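Local coordinates for protein chorismate synthase (Campylobacter jejuni, PDB 1SQ1) that probably catalyses the elimination of phosphate from 5-enolpyruvylshikimate-3-phosphate to give chorismate, using reduced FMN as cofactor, and works as a homotetramer, at residues A[235-240]-A[290-295]; A[201-206]-A[321-326]; A[129-134]-A[329-334]. All blocks are in the same frame, centred on the assembly; numbering follows the deposited sequence.

In the fold
Interaction 1 and interaction 2 lie about 9 Å apart, centre to centre, at one end of the sheet in which strands 205-212 and 286-292 are neighbours. They touch directly, and both lie within reach of the second subunit. Helix 325-346 then ties the set together: its N-terminal end belongs to interaction 2 and a later turn to interaction 3, some 17 Å away between centres. Ile237 of interaction 1 packs on that same turn. Along the chain the contacts are nested, 235-240 with 290-295 inside 201-206 with 321-326, and both inside 129-134 with 329-334. Distant parts of the sequence are thus gathered around the predicted FMN site.

Interaction 1. Residues A[235-240]-A[290-295]; sequences MGINAV and TYFKPT. With SO4 (sulfate ion), chain B.
Val240 lays its CG2 methyl over the centre of the Phe292 ring, 3.8 Å from the centroid and 13° off the normal, a CH-pi contact. With CG2 anti to the carbonyl carbon (chi1 174°, which sets CG1 anti to N), the same methyl also meets Thr290 CG2, the two side chains crossing at about a right angle. Ile237 CG2, 3.6 Å from Phe292 CE2, and Ala239 CB, 3.9 Å from Phe292 CD2, approach the ring obliquely, as does the carbonyl oxygen of Asn238.

The backbones add polar bonds. Val240 and Phe292 form an antiparallel non-hydrogen-bonded pair where strands 240-245 and 286-292 meet, and beside it Lys293 N donates to Ala239 O over 2.8 Å, nearly straight at 166°. A CA-H...O contact joins Val240 CA to Tyr291 O. Ile237 to Val240 make a type II turn, closed by Val240 N bonding to Ile237 O.

A sulfate, probably from the crystallisation liquor, bridges the segments. Its O4 accepts from Ala239 N at 2.8 Å, and its O3 takes a weak bond from Lys293 NZ at 3.0 Å, at the end of an extended chain; Gly278 N of the second subunit is a further donor. A turn amide and a lysine ammonium converging on one anion would suit a negatively charged group, consistent with the FMN binding predicted for Asn238, Ala239 and Lys293.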
loop_
_atom_site.group_PDB
_atom_site.type_symbol
_atom_site.label_atom_id
_atom_site.label_comp_id
_atom_site.label_asym_id
_atom_site.label_seq_id
_atom_site.Cartn_x
_atom_site.Cartn_y
_atom_site.Cartn_z
HETATM N N MSE A 235 11.683 -7.521 -14.825
HETATM C CA MSE A 235 11.823 -8.946 -14.455
HETATM C C MSE A 235 10.434 -9.571 -14.431
HETATM O O MSE A 235 10.268 -10.748 -14.744
HETATM C CB MSE A 235 12.438 -9.112 -13.055
HETATM C CG MSE A 235 13.965 -9.171 -12.962
HETATM SE SE MSE A 235 14.765 -10.763 -13.710
HETATM C CE MSE A 235 13.236 -11.921 -13.532
ATOM N N GLY A 236 9.443 -8.778 -14.035
ATOM C CA GLY A 236 8.078 -9.269 -13.974
ATOM C C GLY A 236 7.517 -9.700 -15.322
ATOM O O GLY A 236 6.583 -10.502 -15.394
ATOM N N ILE A 237 8.084 -9.158 -16.393
ATOM C CA ILE A 237 7.639 -9.488 -17.732
ATOM C C ILE A 237 7.869 -10.967 -18.016
ATOM O O ILE A 237 8.862 -11.545 -17.571
ATOM C CB ILE A 237 8.389 -8.666 -18.793
ATOM C CG1 ILE A 237 8.117 -7.179 -18.570
ATOM C CG2 ILE A 237 7.968 -9.130 -20.193
ATOM C CD1 ILE A 237 8.659 -6.253 -19.640
ATOM N N ASN A 238 6.952 -11.577 -18.756
ATOM C CA ASN A 238 7.079 -12.980 -19.103
ATOM C C ASN A 238 8.354 -13.245 -19.855
ATOM O O ASN A 238 8.757 -12.457 -20.701
ATOM C CB ASN A 238 5.921 -13.427 -19.977
ATOM C CG ASN A 238 4.810 -14.042 -19.177
ATOM O OD1 ASN A 238 4.493 -15.223 -19.350
ATOM N ND2 ASN A 238 4.211 -13.255 -18.280
ATOM N N ALA A 239 8.980 -14.368 -19.542
ATOM C CA ALA A 239 10.201 -14.776 -20.210
ATOM C C ALA A 239 11.468 -14.040 -19.797
ATOM O O ALA A 239 12.552 -14.428 -20.208
ATOM C CB ALA A 239 10.005 -14.664 -21.719
ATOM N N VAL A 240 11.355 -12.994 -18.987
ATOM C CA VAL A 240 12.547 -12.254 -18.596
ATOM C C VAL A 240 13.341 -12.948 -17.504
ATOM O O VAL A 240 12.792 -13.342 -16.476
ATOM C CB VAL A 240 12.199 -10.828 -18.137
ATOM C CG1 VAL A 240 13.442 -10.149 -17.591
ATOM C CG2 VAL A 240 11.647 -10.025 -19.313
ATOM N N THR A 290 16.869 -5.691 -21.072
ATOM C CA THR A 290 16.038 -6.814 -20.627
ATOM C C THR A 290 16.279 -8.049 -21.500
ATOM O O THR A 290 16.033 -8.030 -22.712
ATOM C CB THR A 290 14.548 -6.482 -20.725
ATOM O OG1 THR A 290 14.282 -5.292 -19.988
ATOM C CG2 THR A 290 13.719 -7.602 -20.151
ATOM N N TYR A 291 16.730 -9.131 -20.875
ATOM C CA TYR A 291 17.006 -10.370 -21.584
ATOM C C TYR A 291 15.897 -11.401 -21.483
ATOM O O TYR A 291 15.574 -11.890 -20.406
ATOM C CB TYR A 291 18.303 -10.956 -21.061
ATOM C CG TYR A 291 19.445 -10.004 -21.243
ATOM C CD1 TYR A 291 20.109 -9.908 -22.461
ATOM C CD2 TYR A 291 19.819 -9.147 -20.220
ATOM C CE1 TYR A 291 21.117 -8.977 -22.653
ATOM C CE2 TYR A 291 20.825 -8.212 -20.402
ATOM C CZ TYR A 291 21.465 -8.132 -21.619
ATOM O OH TYR A 291 22.436 -7.186 -21.803
ATOM N N PHE A 292 15.334 -11.739 -22.630
ATOM C CA PHE A 292 14.266 -12.708 -22.697
ATOM C C PHE A 292 14.764 -14.117 -23.018
ATOM O O PHE A 292 15.651 -14.312 -23.860
ATOM C CB PHE A 292 13.254 -12.291 -23.756
ATOM C CG PHE A 292 12.432 -11.090 -23.382
ATOM C CD1 PHE A 292 12.997 -9.818 -23.356
ATOM C CD2 PHE A 292 11.076 -11.228 -23.113
ATOM C CE1 PHE A 292 12.230 -8.708 -23.065
ATOM C CE2 PHE A 292 10.299 -10.122 -22.820
ATOM C CZ PHE A 292 10.874 -8.856 -22.800
ATOM N N LYS A 293 14.177 -15.104 -22.350
ATOM C CA LYS A 293 14.545 -16.493 -22.584
ATOM C C LYS A 293 13.668 -17.003 -23.714
ATOM O O LYS A 293 12.690 -16.350 -24.092
ATOM C CB LYS A 293 14.295 -17.332 -21.332
ATOM C CG LYS A 293 12.828 -17.676 -21.079
ATOM C CD LYS A 293 12.642 -18.516 -19.810
ATOM C CE LYS A 293 11.183 -18.926 -19.630
ATOM N NZ LYS A 293 11.029 -19.935 -18.554
ATOM N N PRO A 294 14.012 -18.166 -24.284
ATOM C CA PRO A 294 13.184 -18.689 -25.368
ATOM C C PRO A 294 11.820 -19.126 -24.844
ATOM O O PRO A 294 11.702 -19.707 -23.760
ATOM C CB PRO A 294 14.012 -19.852 -25.911
ATOM C CG PRO A 294 14.834 -20.268 -24.732
ATOM C CD PRO A 294 15.244 -18.956 -24.140
ATOM N N THR A 295 10.792 -18.814 -25.622
ATOM C CA THR A 295 9.408 -19.148 -25.305
ATOM C C THR A 295 9.291 -20.606 -24.879
ATOM O O THR A 295 9.761 -21.499 -25.582
ATOM C CB THR A 295 8.531 -18.958 -26.536
ATOM O OG1 THR A 295 9.097 -17.938 -27.370
ATOM C CG2 THR A 295 7.133 -18.562 -26.124
HETATM S S SO4 B . 8.973 -16.671 -16.716
HETATM O O1 SO4 B . 7.801 -17.115 -17.502
HETATM O O2 SO4 B . 8.755 -16.930 -15.268
HETATM O O3 SO4 B . 10.179 -17.402 -17.154
HETATM O O4 SO4 B . 9.172 -15.220 -16.914
#

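Interaction 2. Residues A[201-206]-A[321-326]; sequences DSVGAA and DPCVGV
Val203 N donates to Pro322 O over 2.7 Å, bent at 135° at the hydrogen, with the donor tilted 26° from the carbonyl plane. The same oxygen receives a CA-H...O contact from Ser202 CA, and the CG1 methyl of Val203 also lies against it. That methyl sits between the backbone N and the carbonyl carbon (chi1 55°), a placing that brings it 3.9 Å from Cys323 CB as well. Cys323 SG, anti to its own backbone N, meets Ala205 CB at 3.8 Å. The Ala205 methyl is directed at the other segment and meets the bare CA of Gly325, 3.9 Å away.

Behind this first shell, Asp321 OD1 accepts from Cys323 N at 3.0 Å, on the anti side and somewhat out of the carboxylate plane. This is an Asx turn in the chain leading into helix 325-346, against the loop that enters strand 205-212. The contact therefore joins the lead-in to that helix to the start of a strand that lies between 148-156 and 286-292 in an antiparallel sheet.

Farther out, Ile193 of helix 186-198 packs on Pro322 and Cys323, while Glu192 and Ala196 touch Val203. Ser202 OG and Asp321 O both bond to Thr295, of the predicted FMN site. Asp201 OD1 bonds to Ser257 OG of the second subunit.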
loop_
_atom_site.group_PDB
_atom_site.type_symbol
_atom_site.label_atom_id
_atom_site.label_comp_id
_atom_site.label_asym_id
_atom_site.label_seq_id
_atom_site.Cartn_x
_atom_site.Cartn_y
_atom_site.Cartn_z
ATOM N N ASP A 201 10.630 -24.871 -32.511
ATOM C CA ASP A 201 11.395 -24.573 -31.303
ATOM C C ASP A 201 11.308 -23.064 -31.083
ATOM O O ASP A 201 10.634 -22.360 -31.839
ATOM C CB ASP A 201 12.858 -25.004 -31.487
ATOM C CG ASP A 201 13.592 -25.177 -30.169
ATOM O OD1 ASP A 201 14.818 -25.454 -30.213
ATOM O OD2 ASP A 201 12.945 -25.045 -29.099
ATOM N N SER A 202 11.978 -22.564 -30.051
ATOM C CA SER A 202 11.956 -21.136 -29.771
ATOM C C SER A 202 13.379 -20.647 -29.531
ATOM O O SER A 202 14.317 -21.452 -29.485
ATOM C CB SER A 202 11.106 -20.860 -28.538
ATOM O OG SER A 202 11.709 -21.436 -27.394
ATOM N N VAL A 203 13.537 -19.332 -29.382
ATOM C CA VAL A 203 14.851 -18.735 -29.143
ATOM C C VAL A 203 14.753 -17.471 -28.305
ATOM O O VAL A 203 13.812 -16.701 -28.458
ATOM C CB VAL A 203 15.553 -18.376 -30.463
ATOM C CG1 VAL A 203 14.657 -17.481 -31.285
ATOM C CG2 VAL A 203 16.881 -17.686 -30.176
ATOM N N GLY A 204 15.735 -17.261 -27.430
ATOM C CA GLY A 204 15.744 -16.076 -26.585
ATOM C C GLY A 204 16.054 -14.798 -27.347
ATOM O O GLY A 204 16.242 -14.832 -28.565
ATOM N N ALA A 205 16.098 -13.672 -26.633
ATOM C CA ALA A 205 16.391 -12.364 -27.232
ATOM C C ALA A 205 16.812 -11.326 -26.184
ATOM O O ALA A 205 16.440 -11.433 -25.019
ATOM C CB ALA A 205 15.177 -11.860 -28.005
ATOM N N ALA A 206 17.593 -10.334 -26.608
ATOM C CA ALA A 206 18.062 -9.268 -25.722
ATOM C C ALA A 206 17.452 -7.913 -26.122
ATOM O O ALA A 206 17.692 -7.413 -27.227
ATOM C CB ALA A 206 19.573 -9.193 -25.764
ATOM N N ASP A 321 5.069 -18.681 -30.608
ATOM C CA ASP A 321 6.001 -17.572 -30.752
ATOM C C ASP A 321 7.427 -18.090 -30.594
ATOM O O ASP A 321 7.873 -18.385 -29.483
ATOM C CB ASP A 321 5.730 -16.474 -29.712
ATOM C CG ASP A 321 6.329 -15.127 -30.114
ATOM O OD1 ASP A 321 7.388 -15.117 -30.785
ATOM O OD2 ASP A 321 5.750 -14.079 -29.748
ATOM N N PRO A 322 8.155 -18.218 -31.714
ATOM C CA PRO A 322 9.535 -18.701 -31.718
ATOM C C PRO A 322 10.503 -17.727 -31.062
ATOM O O PRO A 322 11.659 -18.060 -30.812
ATOM C CB PRO A 322 9.818 -18.886 -33.200
ATOM C CG PRO A 322 9.009 -17.802 -33.822
ATOM C CD PRO A 322 7.703 -17.940 -33.089
ATOM N N CYS A 323 10.028 -16.516 -30.798
ATOM C CA CYS A 323 10.862 -15.500 -30.169
ATOM C C CYS A 323 9.994 -14.412 -29.580
ATOM O O CYS A 323 9.749 -13.391 -30.220
ATOM C CB CYS A 323 11.813 -14.880 -31.185
ATOM S SG CYS A 323 12.865 -13.621 -30.456
ATOM N N VAL A 324 9.545 -14.626 -28.352
ATOM C CA VAL A 324 8.672 -13.672 -27.690
ATOM C C VAL A 324 9.407 -12.414 -27.244
ATOM O O VAL A 324 8.788 -11.451 -26.809
ATOM C CB VAL A 324 7.968 -14.334 -26.483
ATOM C CG1 VAL A 324 8.978 -14.643 -25.376
ATOM C CG2 VAL A 324 6.855 -13.442 -25.983
ATOM N N GLY A 325 10.730 -12.423 -27.350
ATOM C CA GLY A 325 11.504 -11.253 -26.974
ATOM C C GLY A 325 11.227 -10.074 -27.898
ATOM O O GLY A 325 11.566 -8.933 -27.586
ATOM N N VAL A 326 10.621 -10.337 -29.051
ATOM C CA VAL A 326 10.303 -9.262 -29.975
ATOM C C VAL A 326 9.083 -8.541 -29.430
ATOM O O VAL A 326 9.145 -7.342 -29.185
ATOM C CB VAL A 326 10.018 -9.790 -31.400
ATOM C CG1 VAL A 326 9.388 -8.695 -32.247
ATOM C CG2 VAL A 326 11.315 -10.242 -32.047
#

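Interaction 3. Residues A[129-134]-A[329-334]; sequences VARVAG and SVVASA
Arg131 brings the one flat group of this contact, its guanidinium, against Val331, whose CG1 methyl approaches obliquely, 3.9 Å from NE. The same methyl touches Arg131 CD at 4.0 Å, so aliphatic and polar parts of the arginine share one valine branch. The arginine chain is bent at chi3 (73°), which turns NE out of line with the extended carbons before it. The polar end has its partner outside the two segments: NH2 makes a salt bridge with Glu127, and Tyr223 of the second subunit packs against the side chain.

The second branch of Val331 serves the neighbouring residue. Its CG2, anti to the carbonyl carbon, meets Val132 CG2 methyl to methyl at 4.1 Å, with the two side chains crossing at about a right angle. Ala334, one turn later on its helix, directs CB at the opposite backbone, where it lies 3.2 Å from Arg131 O and 3.8 Å from Val132 CA.

Helices 128-143 and 325-346 run in broadly the same direction here, with short-segment axes 8.4 Å apart and crossing at 46°. Chorismate synthase folds as a beta-alpha-beta sandwich, and this is a helix-to-helix contact of its middle layer. Ala130 and Ala133 face Cys23 in the sheet containing strand 21-26, whereas Ser333 OG bonds to Ser151 OG of strand 148-156 in the other.

No hydrogen bond spans the two segments. With the small Ala334 CB packed directly on Val132 CA, the backbones of Val132 and Ala334 come close, 5.2 Å between their CA atoms. Val132 also touches Arg46, a residue predicted to bind NADP(+).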
loop_
_atom_site.group_PDB
_atom_site.type_symbol
_atom_site.label_atom_id
_atom_site.label_comp_id
_atom_site.label_asym_id
_atom_site.label_seq_id
_atom_site.Cartn_x
_atom_site.Cartn_y
_atom_site.Cartn_z
ATOM N N VAL A 129 -1.415 -7.443 -23.604
ATOM C CA VAL A 129 -2.249 -6.435 -24.267
ATOM C C VAL A 129 -2.583 -5.287 -23.315
ATOM O O VAL A 129 -2.512 -4.110 -23.685
ATOM C CB VAL A 129 -3.574 -7.043 -24.762
ATOM C CG1 VAL A 129 -4.443 -5.958 -25.392
ATOM C CG2 VAL A 129 -3.292 -8.149 -25.755
ATOM N N ALA A 130 -2.961 -5.643 -22.091
ATOM C CA ALA A 130 -3.297 -4.658 -21.080
ATOM C C ALA A 130 -2.068 -3.814 -20.723
ATOM O O ALA A 130 -2.117 -2.590 -20.794
ATOM C CB ALA A 130 -3.849 -5.360 -19.842
ATOM N N ARG A 131 -0.965 -4.464 -20.360
ATOM C CA ARG A 131 0.250 -3.751 -19.986
ATOM C C ARG A 131 0.581 -2.688 -21.020
ATOM O O ARG A 131 1.012 -1.591 -20.675
ATOM C CB ARG A 131 1.413 -4.732 -19.857
ATOM C CG ARG A 131 1.019 -6.065 -19.217
ATOM C CD ARG A 131 2.174 -7.062 -19.167
ATOM N NE ARG A 131 3.174 -6.723 -18.162
ATOM C CZ ARG A 131 3.423 -7.447 -17.077
ATOM N NH1 ARG A 131 4.356 -7.055 -16.217
ATOM N NH2 ARG A 131 2.747 -8.566 -16.854
ATOM N N VAL A 132 0.381 -3.015 -22.295
ATOM C CA VAL A 132 0.644 -2.067 -23.382
ATOM C C VAL A 132 -0.356 -0.893 -23.346
ATOM O O VAL A 132 0.053 0.271 -23.337
ATOM C CB VAL A 132 0.574 -2.771 -24.760
ATOM C CG1 VAL A 132 0.853 -1.776 -25.884
ATOM C CG2 VAL A 132 1.581 -3.897 -24.802
ATOM N N ALA A 133 -1.653 -1.185 -23.321
ATOM C CA ALA A 133 -2.642 -0.115 -23.261
ATOM C C ALA A 133 -2.265 0.854 -22.142
ATOM O O ALA A 133 -2.068 2.049 -22.379
ATOM C CB ALA A 133 -4.025 -0.683 -23.004
ATOM N N GLY A 134 -2.163 0.323 -20.925
ATOM C CA GLY A 134 -1.817 1.130 -19.766
ATOM C C GLY A 134 -0.563 1.965 -19.952
ATOM O O GLY A 134 -0.560 3.155 -19.636
ATOM N N SER A 329 9.702 -6.612 -26.319
ATOM C CA SER A 329 10.345 -5.307 -26.336
ATOM C C SER A 329 9.258 -4.244 -26.243
ATOM O O SER A 329 9.439 -3.221 -25.579
ATOM C CB SER A 329 11.135 -5.103 -27.621
ATOM O OG SER A 329 10.264 -4.817 -28.701
ATOM N N VAL A 330 8.124 -4.489 -26.905
ATOM C CA VAL A 330 7.009 -3.540 -26.873
ATOM C C VAL A 330 6.451 -3.401 -25.452
ATOM O O VAL A 330 6.024 -2.322 -25.043
ATOM C CB VAL A 330 5.841 -3.977 -27.812
ATOM C CG1 VAL A 330 4.768 -2.898 -27.838
ATOM C CG2 VAL A 330 6.350 -4.249 -29.212
ATOM N N VAL A 331 6.453 -4.505 -24.711
ATOM C CA VAL A 331 5.955 -4.517 -23.344
ATOM C C VAL A 331 6.981 -3.890 -22.403
ATOM O O VAL A 331 6.615 -3.160 -21.480
ATOM C CB VAL A 331 5.638 -5.949 -22.880
ATOM C CG1 VAL A 331 5.230 -5.947 -21.422
ATOM C CG2 VAL A 331 4.528 -6.530 -23.740
ATOM N N ALA A 332 8.262 -4.167 -22.635
ATOM C CA ALA A 332 9.309 -3.589 -21.805
ATOM C C ALA A 332 9.180 -2.065 -21.862
ATOM O O ALA A 332 9.500 -1.372 -20.896
ATOM C CB ALA A 332 10.668 -4.019 -22.300
ATOM N N SER A 333 8.700 -1.543 -22.989
ATOM C CA SER A 333 8.521 -0.098 -23.113
ATOM C C SER A 333 7.374 0.365 -22.227
ATOM O O SER A 333 7.542 1.264 -21.407
ATOM C CB SER A 333 8.237 0.308 -24.563
ATOM O OG SER A 333 9.437 0.431 -25.307
ATOM N N ALA A 334 6.209 -0.261 -22.396
ATOM C CA ALA A 334 5.027 0.083 -21.613
ATOM C C ALA A 334 5.340 0.103 -20.121
ATOM O O ALA A 334 5.016 1.064 -19.432
ATOM C CB ALA A 334 3.906 -0.906 -21.902
#